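Local coordinates for acidocalcisomal pyrophosphatase (Trypanosoma cruzi, PDB 5CUV), which probably hydrolyses inorganic diphosphate to phosphate with the help of magnesium ions, at residues S34-G39 and V58-L63; R82-F87 and E101-Y106; Y177-R182 and Q251-G256; V289-P294 and Q326-V331. One frame throughout, in Å; residues are numbered along the deposited sequence.

Contact 1. Residues S34-G39 and V58-L63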
loop_
_atom_site.group_PDB
_atom_site.type_symbol
_atom_site.label_atom_id
_atom_site.label_comp_id
_atom_site.label_asym_id
_atom_site.label_seq_id
_atom_site.Cartn_x
_atom_site.Cartn_y
_atom_site.Cartn_z
ATOM N N SER A 34 -0.849 1.583 39.979
ATOM C CA SER A 34 -0.791 1.200 41.375
ATOM C C SER A 34 -2.084 1.666 42.017
ATOM O O SER A 34 -3.091 0.968 41.994
ATOM C CB SER A 34 0.404 1.801 42.082
ATOM O OG SER A 34 0.556 1.114 43.313
ATOM N N TYR A 35 -2.078 2.866 42.554
ATOM C CA TYR A 35 -3.277 3.372 43.185
ATOM C C TYR A 35 -3.681 4.724 42.657
ATOM O O TYR A 35 -2.882 5.434 42.111
ATOM C CB TYR A 35 -3.070 3.416 44.689
ATOM C CG TYR A 35 -1.690 3.865 45.078
ATOM C CD1 TYR A 35 -1.237 5.154 44.741
ATOM C CD2 TYR A 35 -0.842 3.030 45.822
ATOM C CE1 TYR A 35 0.031 5.616 45.145
ATOM C CE2 TYR A 35 0.438 3.479 46.236
ATOM C CZ TYR A 35 0.861 4.779 45.897
ATOM O OH TYR A 35 2.077 5.273 46.355
ATOM N N ILE A 36 -4.946 5.054 42.813
ATOM C CA ILE A 36 -5.498 6.312 42.355
ATOM C C ILE A 36 -4.712 7.471 42.955
ATOM O O ILE A 36 -4.612 7.602 44.156
ATOM C CB ILE A 36 -6.978 6.459 42.778
ATOM C CG1 ILE A 36 -7.706 5.117 42.683
ATOM C CG2 ILE A 36 -7.645 7.471 41.952
ATOM C CD1 ILE A 36 -7.457 4.348 41.426
ATOM N N GLY A 37 -4.152 8.324 42.120
ATOM C CA GLY A 37 -3.397 9.428 42.656
ATOM C C GLY A 37 -4.260 10.669 42.664
ATOM O O GLY A 37 -5.342 10.692 42.065
ATOM N N THR A 38 -3.763 11.698 43.354
ATOM C CA THR A 38 -4.411 12.993 43.485
ATOM C C THR A 38 -3.936 13.927 42.393
ATOM O O THR A 38 -4.632 14.866 42.059
ATOM C CB THR A 38 -4.048 13.682 44.815
ATOM O OG1 THR A 38 -2.643 14.002 44.810
ATOM C CG2 THR A 38 -4.370 12.773 46.010
ATOM N N GLY A 39 -2.750 13.691 41.855
ATOM C CA GLY A 39 -2.241 14.584 40.829
ATOM C C GLY A 39 -1.398 15.753 41.349
ATOM O O GLY A 39 -1.106 16.686 40.606
ATOM N N VAL A 58 -5.218 -7.332 43.559
ATOM C CA VAL A 58 -5.321 -6.546 42.362
ATOM C C VAL A 58 -5.036 -5.100 42.808
ATOM O O VAL A 58 -5.471 -4.689 43.867
ATOM C CB VAL A 58 -6.755 -6.721 41.859
ATOM C CG1 VAL A 58 -7.340 -5.419 41.376
ATOM C CG2 VAL A 58 -6.790 -7.795 40.841
ATOM N N THR A 59 -4.276 -4.340 42.030
ATOM C CA THR A 59 -4.001 -2.953 42.370
ATOM C C THR A 59 -5.274 -2.153 42.218
ATOM O O THR A 59 -6.206 -2.584 41.556
ATOM C CB THR A 59 -3.017 -2.293 41.388
ATOM O OG1 THR A 59 -3.677 -2.132 40.116
ATOM C CG2 THR A 59 -1.719 -3.130 41.237
ATOM N N GLU A 60 -5.316 -0.964 42.796
ATOM C CA GLU A 60 -6.495 -0.130 42.642
ATOM C C GLU A 60 -6.660 0.264 41.157
ATOM O O GLU A 60 -7.785 0.303 40.612
ATOM C CB GLU A 60 -6.368 1.167 43.440
ATOM C CG GLU A 60 -6.089 1.037 44.924
ATOM C CD GLU A 60 -6.199 2.389 45.621
ATOM O OE1 GLU A 60 -6.424 2.373 46.824
ATOM O OE2 GLU A 60 -6.071 3.467 44.987
ATOM N N PHE A 61 -5.545 0.593 40.507
ATOM C CA PHE A 61 -5.641 0.989 39.112
ATOM C C PHE A 61 -6.383 -0.056 38.358
ATOM O O PHE A 61 -7.298 0.246 37.628
ATOM C CB PHE A 61 -4.289 1.170 38.440
ATOM C CG PHE A 61 -4.406 1.689 37.068
ATOM C CD1 PHE A 61 -4.652 3.033 36.857
ATOM C CD2 PHE A 61 -4.466 0.803 35.972
ATOM C CE1 PHE A 61 -4.977 3.523 35.592
ATOM C CE2 PHE A 61 -4.807 1.268 34.658
ATOM C CZ PHE A 61 -5.067 2.643 34.479
ATOM N N ASP A 62 -5.972 -1.289 38.554
ATOM C CA ASP A 62 -6.567 -2.430 37.881
ATOM C C ASP A 62 -8.032 -2.664 38.189
ATOM O O ASP A 62 -8.799 -3.104 37.314
ATOM C CB ASP A 62 -5.782 -3.700 38.218
ATOM C CG ASP A 62 -4.533 -3.856 37.372
ATOM O OD1 ASP A 62 -4.263 -2.985 36.515
ATOM O OD2 ASP A 62 -3.809 -4.854 37.568
ATOM N N LEU A 63 -8.393 -2.400 39.445
ATOM C CA LEU A 63 -9.738 -2.577 39.924
ATOM C C LEU A 63 -10.601 -1.475 39.338
ATOM O O LEU A 63 -11.690 -1.762 38.832
ATOM C CB LEU A 63 -9.763 -2.576 41.454
ATOM C CG LEU A 63 -11.155 -2.483 42.129
ATOM C CD1 LEU A 63 -12.065 -3.561 41.554
ATOM C CD2 LEU A 63 -11.066 -2.628 43.654
#

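Contact 2. Residues R82-F87 and E101-Y106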
loop_
_atom_site.group_PDB
_atom_site.type_symbol
_atom_site.label_atom_id
_atom_site.label_comp_id
_atom_site.label_asym_id
_atom_site.label_seq_id
_atom_site.Cartn_x
_atom_site.Cartn_y
_atom_site.Cartn_z
ATOM N N ARG A 82 -8.194 10.950 50.624
ATOM C CA ARG A 82 -6.772 11.046 50.288
ATOM C C ARG A 82 -6.558 12.310 49.497
ATOM O O ARG A 82 -5.498 12.866 49.529
ATOM C CB ARG A 82 -6.259 9.847 49.460
ATOM C CG ARG A 82 -6.530 8.450 50.072
ATOM C CD ARG A 82 -5.556 7.417 49.548
ATOM N NE ARG A 82 -5.589 7.277 48.086
ATOM C CZ ARG A 82 -5.912 6.145 47.467
ATOM N NH1 ARG A 82 -6.220 5.060 48.170
ATOM N NH2 ARG A 82 -5.948 6.083 46.148
HETATM N N MSE A 83 -7.565 12.779 48.786
HETATM C CA MSE A 83 -7.394 13.994 48.010
HETATM C C MSE A 83 -7.360 15.159 48.956
HETATM O O MSE A 83 -6.614 16.139 48.731
HETATM C CB MSE A 83 -8.542 14.156 47.013
HETATM C CG MSE A 83 -8.398 15.371 46.111
HETATM SE SE MSE A 83 -6.914 15.288 44.898
HETATM C CE MSE A 83 -7.662 14.010 43.631
ATOM N N PHE A 84 -8.161 15.032 50.023
ATOM C CA PHE A 84 -8.297 16.062 51.056
ATOM C C PHE A 84 -7.029 16.289 51.801
ATOM O O PHE A 84 -6.660 17.421 52.086
ATOM C CB PHE A 84 -9.323 15.674 52.081
ATOM C CG PHE A 84 -9.630 16.760 53.050
ATOM C CD1 PHE A 84 -10.578 17.730 52.739
ATOM C CD2 PHE A 84 -8.982 16.809 54.284
ATOM C CE1 PHE A 84 -10.884 18.734 53.644
ATOM C CE2 PHE A 84 -9.274 17.810 55.199
ATOM C CZ PHE A 84 -10.235 18.777 54.874
ATOM N N SER A 85 -6.374 15.188 52.136
ATOM C CA SER A 85 -5.124 15.254 52.881
ATOM C C SER A 85 -4.035 15.818 51.970
ATOM O O SER A 85 -3.147 16.543 52.410
ATOM C CB SER A 85 -4.777 13.862 53.400
ATOM O OG SER A 85 -3.568 13.859 54.125
ATOM N N ALA A 86 -4.120 15.513 50.684
ATOM C CA ALA A 86 -3.122 16.039 49.769
ATOM C C ALA A 86 -3.141 17.555 49.901
ATOM O O ALA A 86 -2.108 18.172 50.136
ATOM C CB ALA A 86 -3.426 15.637 48.312
ATOM N N PHE A 87 -4.330 18.134 49.749
ATOM C CA PHE A 87 -4.521 19.575 49.813
ATOM C C PHE A 87 -4.199 20.117 51.190
ATOM O O PHE A 87 -3.970 21.307 51.357
ATOM C CB PHE A 87 -5.952 19.915 49.419
ATOM C CG PHE A 87 -6.134 20.199 47.938
ATOM C CD1 PHE A 87 -5.746 21.425 47.396
ATOM C CD2 PHE A 87 -6.702 19.241 47.092
ATOM C CE1 PHE A 87 -5.930 21.687 46.040
ATOM C CE2 PHE A 87 -6.890 19.482 45.734
ATOM C CZ PHE A 87 -6.510 20.698 45.200
ATOM N N GLU A 101 -12.313 25.431 48.189
ATOM C CA GLU A 101 -12.841 25.984 46.944
ATOM C C GLU A 101 -11.910 25.689 45.753
ATOM O O GLU A 101 -12.384 25.537 44.625
ATOM C CB GLU A 101 -13.055 27.489 47.088
ATOM C CG GLU A 101 -13.483 28.235 45.819
ATOM C CD GLU A 101 -13.445 29.782 45.986
ATOM O OE1 GLU A 101 -14.103 30.309 46.935
ATOM O OE2 GLU A 101 -12.758 30.462 45.159
ATOM N N HIS A 102 -10.594 25.635 45.978
ATOM C CA HIS A 102 -9.680 25.307 44.880
ATOM C C HIS A 102 -9.873 23.820 44.619
ATOM O O HIS A 102 -10.046 23.395 43.469
ATOM C CB HIS A 102 -8.217 25.528 45.256
ATOM C CG HIS A 102 -7.616 26.787 44.705
ATOM N ND1 HIS A 102 -8.000 28.049 45.126
ATOM C CD2 HIS A 102 -6.571 26.976 43.859
ATOM C CE1 HIS A 102 -7.211 28.957 44.575
ATOM N NE2 HIS A 102 -6.334 28.333 43.804
HETATM N N MSE A 103 -9.829 23.041 45.706
HETATM C CA MSE A 103 -10.040 21.598 45.626
HETATM C C MSE A 103 -11.291 21.319 44.823
HETATM O O MSE A 103 -11.258 20.481 43.948
HETATM C CB MSE A 103 -10.156 21.002 47.028
HETATM C CG MSE A 103 -10.370 19.497 47.037
HETATM SE SE MSE A 103 -10.249 18.688 48.771
HETATM C CE MSE A 103 -10.780 16.880 48.272
ATOM N N CYS A 104 -12.382 22.028 45.084
ATOM C CA CYS A 104 -13.582 21.762 44.312
ATOM C C CYS A 104 -13.417 22.013 42.831
ATOM O O CYS A 104 -13.904 21.233 42.008
ATOM C CB CYS A 104 -14.735 22.611 44.817
ATOM S SG CYS A 104 -15.586 21.912 46.226
ATOM N N LYS A 105 -12.731 23.108 42.492
ATOM C CA LYS A 105 -12.517 23.463 41.104
ATOM C C LYS A 105 -11.524 22.487 40.547
ATOM O O LYS A 105 -11.434 22.254 39.338
ATOM C CB LYS A 105 -12.032 24.912 40.972
ATOM C CG LYS A 105 -13.176 25.940 41.214
ATOM C CD LYS A 105 -12.791 27.404 40.888
ATOM C CE LYS A 105 -13.775 28.428 41.545
ATOM N NZ LYS A 105 -13.379 29.877 41.371
ATOM N N TYR A 106 -10.775 21.866 41.427
ATOM C CA TYR A 106 -9.832 20.918 40.923
ATOM C C TYR A 106 -10.575 19.637 40.585
ATOM O O TYR A 106 -10.228 18.996 39.621
ATOM C CB TYR A 106 -8.773 20.661 41.962
ATOM C CG TYR A 106 -7.710 19.686 41.566
ATOM C CD1 TYR A 106 -6.857 19.934 40.482
ATOM C CD2 TYR A 106 -7.475 18.564 42.354
ATOM C CE1 TYR A 106 -5.772 19.080 40.214
ATOM C CE2 TYR A 106 -6.418 17.700 42.104
ATOM C CZ TYR A 106 -5.564 17.959 41.040
ATOM O OH TYR A 106 -4.526 17.091 40.850
#

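Contact 3. Residues Y177-R182 and Q251-G256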
loop_
_atom_site.group_PDB
_atom_site.type_symbol
_atom_site.label_atom_id
_atom_site.label_comp_id
_atom_site.label_asym_id
_atom_site.label_seq_id
_atom_site.Cartn_x
_atom_site.Cartn_y
_atom_site.Cartn_z
ATOM N N TYR A 177 -0.031 18.212 -31.669
ATOM C CA TYR A 177 0.974 18.034 -32.703
ATOM C C TYR A 177 1.018 19.150 -33.743
ATOM O O TYR A 177 1.594 18.949 -34.813
ATOM C CB TYR A 177 0.812 16.707 -33.432
ATOM C CG TYR A 177 0.876 15.506 -32.525
ATOM C CD1 TYR A 177 2.021 15.227 -31.777
ATOM C CD2 TYR A 177 -0.230 14.669 -32.380
ATOM C CE1 TYR A 177 2.060 14.178 -30.930
ATOM C CE2 TYR A 177 -0.200 13.603 -31.526
ATOM C CZ TYR A 177 0.942 13.355 -30.802
ATOM O OH TYR A 177 0.969 12.254 -29.957
ATOM N N THR A 178 0.425 20.307 -33.434
ATOM C CA THR A 178 0.434 21.474 -34.324
ATOM C C THR A 178 0.810 22.640 -33.452
ATOM O O THR A 178 0.817 22.505 -32.221
ATOM C CB THR A 178 -0.958 21.809 -34.907
ATOM O OG1 THR A 178 -1.694 22.647 -34.000
ATOM C CG2 THR A 178 -1.717 20.575 -35.149
ATOM N N PRO A 179 1.051 23.825 -34.050
ATOM C CA PRO A 179 1.430 24.992 -33.228
ATOM C C PRO A 179 0.310 25.678 -32.437
ATOM O O PRO A 179 0.568 26.599 -31.675
ATOM C CB PRO A 179 2.046 25.955 -34.233
ATOM C CG PRO A 179 2.346 25.132 -35.462
ATOM C CD PRO A 179 1.208 24.135 -35.479
ATOM N N SER A 180 -0.930 25.260 -32.615
ATOM C CA SER A 180 -1.983 25.914 -31.876
ATOM C C SER A 180 -2.235 25.291 -30.514
ATOM O O SER A 180 -2.901 25.895 -29.671
ATOM C CB SER A 180 -3.287 25.891 -32.671
ATOM O OG SER A 180 -3.527 24.617 -33.199
ATOM N N TYR A 181 -1.706 24.086 -30.307
ATOM C CA TYR A 181 -1.914 23.354 -29.072
ATOM C C TYR A 181 -1.375 24.111 -27.873
ATOM O O TYR A 181 -0.245 24.602 -27.876
ATOM C CB TYR A 181 -1.255 21.968 -29.146
ATOM C CG TYR A 181 -1.632 21.110 -27.992
ATOM C CD1 TYR A 181 -2.912 20.559 -27.892
ATOM C CD2 TYR A 181 -0.757 20.931 -26.955
ATOM C CE1 TYR A 181 -3.301 19.852 -26.753
ATOM C CE2 TYR A 181 -1.116 20.237 -25.817
ATOM C CZ TYR A 181 -2.389 19.705 -25.712
ATOM O OH TYR A 181 -2.728 19.087 -24.533
ATOM N N ARG A 182 -2.200 24.200 -26.848
ATOM C CA ARG A 182 -1.811 24.886 -25.653
ATOM C C ARG A 182 -2.668 24.287 -24.539
ATOM O O ARG A 182 -3.806 23.855 -24.779
ATOM C CB ARG A 182 -2.132 26.375 -25.772
ATOM C CG ARG A 182 -1.339 27.214 -26.799
ATOM C CD ARG A 182 0.029 27.473 -26.287
ATOM N NE ARG A 182 0.855 28.294 -27.148
ATOM C CZ ARG A 182 1.149 27.993 -28.415
ATOM N NH1 ARG A 182 0.668 26.886 -28.980
ATOM N NH2 ARG A 182 1.974 28.776 -29.102
ATOM N N GLN A 251 3.433 22.801 -27.297
ATOM C CA GLN A 251 4.184 21.670 -27.827
ATOM C C GLN A 251 5.405 22.293 -28.483
ATOM O O GLN A 251 5.360 23.448 -28.890
ATOM C CB GLN A 251 3.326 20.923 -28.850
ATOM C CG GLN A 251 3.895 19.629 -29.399
ATOM C CD GLN A 251 2.765 18.619 -29.727
ATOM O OE1 GLN A 251 1.624 19.007 -30.057
ATOM N NE2 GLN A 251 3.085 17.332 -29.644
ATOM N N ASP A 252 6.501 21.545 -28.528
ATOM C CA ASP A 252 7.710 22.040 -29.142
ATOM C C ASP A 252 7.648 21.661 -30.600
ATOM O O ASP A 252 7.849 20.491 -30.970
ATOM C CB ASP A 252 8.943 21.430 -28.516
ATOM C CG ASP A 252 10.225 22.057 -29.045
ATOM O OD1 ASP A 252 10.157 23.141 -29.679
ATOM O OD2 ASP A 252 11.306 21.470 -28.817
ATOM N N ILE A 253 7.328 22.667 -31.412
ATOM C CA ILE A 253 7.220 22.517 -32.845
ATOM C C ILE A 253 8.259 23.422 -33.460
ATOM O O ILE A 253 8.386 24.582 -33.078
ATOM C CB ILE A 253 5.861 22.986 -33.349
ATOM C CG1 ILE A 253 4.738 22.498 -32.432
ATOM C CG2 ILE A 253 5.667 22.494 -34.748
ATOM C CD1 ILE A 253 4.643 20.968 -32.327
ATOM N N LYS A 254 9.023 22.883 -34.391
ATOM C CA LYS A 254 10.035 23.650 -35.092
ATOM C C LYS A 254 9.723 23.399 -36.583
ATOM O O LYS A 254 9.416 22.267 -36.997
ATOM C CB LYS A 254 11.429 23.166 -34.708
ATOM C CG LYS A 254 12.500 24.184 -34.960
ATOM C CD LYS A 254 13.859 23.527 -34.779
ATOM C CE LYS A 254 15.052 24.491 -35.071
ATOM N NZ LYS A 254 16.375 23.775 -34.929
ATOM N N ASN A 255 9.755 24.465 -37.375
ATOM C CA ASN A 255 9.423 24.364 -38.801
ATOM C C ASN A 255 8.102 23.555 -39.064
ATOM O O ASN A 255 7.973 22.839 -40.063
ATOM C CB ASN A 255 10.621 23.803 -39.580
ATOM C CG ASN A 255 11.947 24.505 -39.185
ATOM O OD1 ASN A 255 12.069 25.745 -39.256
ATOM N ND2 ASN A 255 12.934 23.719 -38.753
ATOM N N GLY A 256 7.129 23.712 -38.156
ATOM C CA GLY A 256 5.857 23.045 -38.307
ATOM C C GLY A 256 5.841 21.549 -37.993
ATOM O O GLY A 256 4.831 20.860 -38.129
HETATM O O HOH W 1 1.643 24.148 -29.363
#

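Contact 4. Residues V289-P294 and Q326-V331. With MG (magnesium ion), chain D.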
loop_
_atom_site.group_PDB
_atom_site.type_symbol
_atom_site.label_atom_id
_atom_site.label_comp_id
_atom_site.label_asym_id
_atom_site.label_seq_id
_atom_site.Cartn_x
_atom_site.Cartn_y
_atom_site.Cartn_z
ATOM N N VAL A 289 25.342 29.181 -13.102
ATOM C CA VAL A 289 25.018 29.573 -14.453
ATOM C C VAL A 289 23.699 28.913 -14.910
ATOM O O VAL A 289 23.681 27.890 -15.602
ATOM C CB VAL A 289 26.214 29.230 -15.361
ATOM C CG1 VAL A 289 26.885 27.909 -14.878
ATOM C CG2 VAL A 289 25.771 29.190 -16.819
ATOM N N GLY A 290 22.589 29.505 -14.497
ATOM C CA GLY A 290 21.311 28.974 -14.872
ATOM C C GLY A 290 21.106 28.934 -16.376
ATOM O O GLY A 290 21.934 29.421 -17.170
ATOM N N ASP A 291 19.968 28.346 -16.754
ATOM C CA ASP A 291 19.550 28.194 -18.144
ATOM C C ASP A 291 18.301 29.007 -18.477
ATOM O O ASP A 291 17.741 28.838 -19.545
ATOM C CB ASP A 291 19.297 26.700 -18.504
ATOM C CG ASP A 291 18.541 25.891 -17.390
ATOM O OD1 ASP A 291 17.545 26.378 -16.820
ATOM O OD2 ASP A 291 18.937 24.726 -17.108
ATOM N N ASN A 292 17.857 29.854 -17.555
ATOM C CA ASN A 292 16.683 30.710 -17.755
ATOM C C ASN A 292 15.316 30.079 -17.853
ATOM O O ASN A 292 14.398 30.590 -18.502
ATOM C CB ASN A 292 16.876 31.604 -18.964
ATOM C CG ASN A 292 17.416 32.952 -18.594
ATOM O OD1 ASN A 292 17.965 33.141 -17.514
ATOM N ND2 ASN A 292 17.283 33.893 -19.497
ATOM N N ASP A 293 15.177 28.946 -17.220
ATOM C CA ASP A 293 13.902 28.297 -17.180
ATOM C C ASP A 293 13.600 27.938 -15.738
ATOM O O ASP A 293 14.467 28.086 -14.876
ATOM C CB ASP A 293 13.915 27.073 -18.088
ATOM C CG ASP A 293 13.443 27.417 -19.485
ATOM O OD1 ASP A 293 12.551 28.337 -19.607
ATOM O OD2 ASP A 293 13.948 26.772 -20.441
ATOM N N PRO A 294 12.327 27.604 -15.442
ATOM C CA PRO A 294 11.929 27.211 -14.085
ATOM C C PRO A 294 12.745 25.944 -13.856
ATOM O O PRO A 294 13.115 25.278 -14.799
ATOM C CB PRO A 294 10.450 26.880 -14.238
ATOM C CG PRO A 294 10.008 27.842 -15.285
ATOM C CD PRO A 294 11.143 27.864 -16.295
ATOM N N GLN A 326 25.730 25.365 -18.986
ATOM C CA GLN A 326 24.755 25.875 -18.012
ATOM C C GLN A 326 24.415 24.785 -16.971
ATOM O O GLN A 326 24.434 23.588 -17.295
ATOM C CB GLN A 326 23.506 26.330 -18.761
ATOM C CG GLN A 326 23.528 27.783 -19.110
ATOM C CD GLN A 326 22.676 28.119 -20.301
ATOM O OE1 GLN A 326 21.686 27.437 -20.614
ATOM N NE2 GLN A 326 23.044 29.199 -20.980
HETATM N N MSE A 327 24.164 25.196 -15.725
HETATM C CA MSE A 327 23.801 24.262 -14.663
HETATM C C MSE A 327 22.388 23.924 -14.954
HETATM O O MSE A 327 21.585 24.795 -15.172
HETATM C CB MSE A 327 23.955 24.896 -13.282
HETATM C CG MSE A 327 23.653 23.942 -12.137
HETATM SE SE MSE A 327 24.886 22.483 -11.972
HETATM C CE MSE A 327 26.384 23.470 -11.207
ATOM N N ASP A 328 22.068 22.649 -14.932
ATOM C CA ASP A 328 20.710 22.230 -15.220
ATOM C C ASP A 328 20.243 21.131 -14.243
ATOM O O ASP A 328 20.274 19.942 -14.517
ATOM C CB ASP A 328 20.698 21.806 -16.698
ATOM C CG ASP A 328 19.411 21.109 -17.128
ATOM O OD1 ASP A 328 18.311 21.544 -16.663
ATOM O OD2 ASP A 328 19.542 20.149 -17.973
ATOM N N TRP A 329 19.874 21.601 -13.065
ATOM C CA TRP A 329 19.373 20.786 -11.979
ATOM C C TRP A 329 18.097 20.015 -12.370
ATOM O O TRP A 329 17.250 20.454 -13.137
ATOM C CB TRP A 329 19.030 21.660 -10.759
ATOM C CG TRP A 329 20.191 22.391 -10.040
ATOM C CD1 TRP A 329 20.422 23.754 -10.017
ATOM C CD2 TRP A 329 21.293 21.794 -9.297
ATOM N NE1 TRP A 329 21.571 24.022 -9.338
ATOM C CE2 TRP A 329 22.139 22.855 -8.888
ATOM C CE3 TRP A 329 21.636 20.480 -8.946
ATOM C CZ2 TRP A 329 23.327 22.647 -8.150
ATOM C CZ3 TRP A 329 22.822 20.276 -8.200
ATOM C CH2 TRP A 329 23.650 21.367 -7.816
ATOM N N LYS A 330 17.970 18.833 -11.818
ATOM C CA LYS A 330 16.815 18.011 -12.043
ATOM C C LYS A 330 16.434 17.544 -10.638
ATOM O O LYS A 330 17.151 16.739 -10.032
ATOM C CB LYS A 330 17.214 16.876 -12.974
ATOM C CG LYS A 330 17.791 17.468 -14.246
ATOM C CD LYS A 330 17.271 16.874 -15.494
ATOM C CE LYS A 330 17.876 17.609 -16.676
ATOM N NZ LYS A 330 17.176 18.857 -17.059
ATOM N N VAL A 331 15.356 18.128 -10.095
ATOM C CA VAL A 331 14.884 17.750 -8.763
ATOM C C VAL A 331 14.233 16.386 -8.868
ATOM O O VAL A 331 13.428 16.151 -9.776
ATOM C CB VAL A 331 13.829 18.733 -8.216
ATOM C CG1 VAL A 331 13.128 18.176 -6.960
ATOM C CG2 VAL A 331 14.476 19.982 -7.873
HETATM MG MG MG D . 16.490 23.204 -16.708
#

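Contact 1. Residues S34-G39 and V58-L63
Residues 34-36, in a loop without regular structure, lie against the start of helix 60-66. Two hydrogen bonds run between the segments, in opposite directions. In the first, Phe61 N donates to Ser34 O at 2.9 Å and nearly straight (165°). The donor sits above the carbonyl plane and not on a lone pair. This bond occupies an N-H of the first helical turn, which has no acceptor earlier in its own helix. In the second, Ile36 N donates to Glu60 OE2, also at 2.9 Å, and uses the anti lone pair of the carboxylate. Glu60 CG is anti to the carbonyl carbon, and the chain beyond it is extended, so OE2 ends beside Tyr35 CB. The two carboxylate oxygens have further partners. Leu50 N donates to OE1, and Arg82 of helix 73-87 makes a salt bridge with OE2, which would probably keep this buried acid ionised. The same Arg82 NH2 also donates to Ile36 O. Apolar contact comes from the end of Ile36, whose CD1 lies 3.9 Å from Glu60 CB as the two side chains cross obliquely. Within the helix start, Asp62 N gives its hydrogen to Thr59 OG1 at 2.9 Å. Asp62 also pairs with Arg366 of the third subunit, and the ring of Phe61 meets Tyr177 of the second. The geometry is that of a helix N-terminus with a threonine N-cap, with the N-H of Phe61, two residues on, taken by the carbonyl of a neighbouring loop.

Contact 2. Residues R82-F87 and E101-Y106
Helices 73-87 and 97-106 meet through apolar side chains, with no hydrogen bond between the two segments. The short axes of 82-87 and 101-106 approach to 10.9 Å, with their directions 130° apart. Met83 and Met103 were both modelled as selenomethionine.

The aromatic pair comes first. Phe87 turns its ring edge toward the face of Tyr106 in an offset edge-to-face contact, the planes 78° apart and the centroids 5.5 Å apart. Phe87 CE2 is the touching atom, 3.6 Å from Tyr106 CD2. A CH-pi contact uses one face of the Phe87 ring, where Met103 CB lies 3.9 Å from the centroid and close to the ring normal.

Three selenium-aromatic contacts follow. Met83 is bent at chi2 and chi3, which brings SE to the edge of the Tyr106 ring, 3.7 Å from CE2. Met103 instead runs extended from its helix, with CG anti to the backbone N. Its SE reaches the Phe84 ring obliquely, 4.1 Å from CD1, and also lies obliquely to the Phe87 ring.

Plain aliphatic contact completes the set. The Met103 CE methyl ends 3.6 Å from Met83 CG. Phe84 also meets Phe132, and Met103 rests on Phe135 of helix 132-141. The hydroxyl of Tyr106 is satisfied by Thr38 O.

Met83, Phe84 and Met103 are buried at this contact. Strand 95-96, between the two helices, pairs antiparallel with strand 129-130; this is consistent with an EF-hand-like helix-loop-helix pair.

Contact 3. Residues Y177-R182 and Q251-G256
Gln251 has the most surface buried here. Its CG is anti to the backbone N (chi1 -174°) and the chain bends at chi2, which carries the amide to the backbone N of Tyr177. There OE1 accepts a hydrogen bond from Tyr177 N. The bond is modelled very short, and the place of OE1 is less sure. The other end of the amide, NE2, lies 3.2 Å from Tyr177 CD1, with ring and amide planes 37° apart. The Tyr177 ring also meets Phe61 of the second subunit edge-to-face. The loop links the antiparallel strands 166-173 and 182-189, and strand 182-189 pairs with 249-254. The loop contains a type I beta turn from Thr178 to Tyr181, and Ser180 N donates to Thr178 OG1 in an ST turn. A water joins this turn to the strand: it accepts from Gln251 N at 3.0 Å and donates to Tyr181 O, with a weak bond to Thr178 O. Arg182 NH1 also bonds Tyr181 O, and Pro179 O as well. Ile253 supplies the apolar part. Its CG1 lies 3.9 Å from Thr178 O, while CG2 touches Pro179 CG at 4.3 Å.

Contact 4. Residues V289-P294 and Q326-V331
The carboxylates of Asp291 and Asp328 are turned 70° against each other beside a magnesium ion, and one face of the Trp329 indole is covered near its rim by Met327 CG of the same strand. The two acids belong to the magnesium site, consistent with that of the PPase family. Residues 291-294 read Asp-Asn-Asp-Pro, the start of the family's Asp-rich signature, and Asp296 further on completes the set of three metal-site acids. Asp328 comes from strand 326-335 of the mixed sheet. Its OD1 binds the magnesium ion at 2.5 Å, and Asp291 OD2 stands farther off, 2.9 Å from the same ion. The two acceptors Asp291 OD2 and Asp328 OD1 are 3.3 Å apart, so the cation probably offsets their repulsion. Lys330 probably helps too: NZ makes a salt bridge with Asp328 OD2 at 2.8 Å and another with Asp296. It would be expected to keep these acids ionised. Asp328 CG is anti to the backbone N (chi1 170°), which sends its carboxylate toward the ion. Gln326 packs on the loop at the strand's start. Its CG meets Val289 CG2 at 3.5 Å, the two side chains crossing at about a right angle, and its OE1 lies beside Asp291 CB. The loop is tied to the strand by one backbone bond, Met327 N to Val289 O at 2.7 Å, with the donor 31° above the carbonyl plane.

How the contacts relate
Contacts 1 and 2 form one connected region, with centres 18 Å apart, and they touch where Thr38 CB packs against Met83 SE. Contacts 3 and 4 sit on the other side of the chain's centre, with their nearest atoms about 10 Å apart. Contact 4 holds two acids of the magnesium site, and the other three contacts lie away from the annotated sites. Within the chain, the nearest atoms of contacts 1 and 3 are about 61 Å apart. Between subunits, residues of contacts 1 and 2 meet the 177-180 part of contact 3 in the second subunit, so the helical N-terminal region packs on a neighbouring copy's strand-rich region.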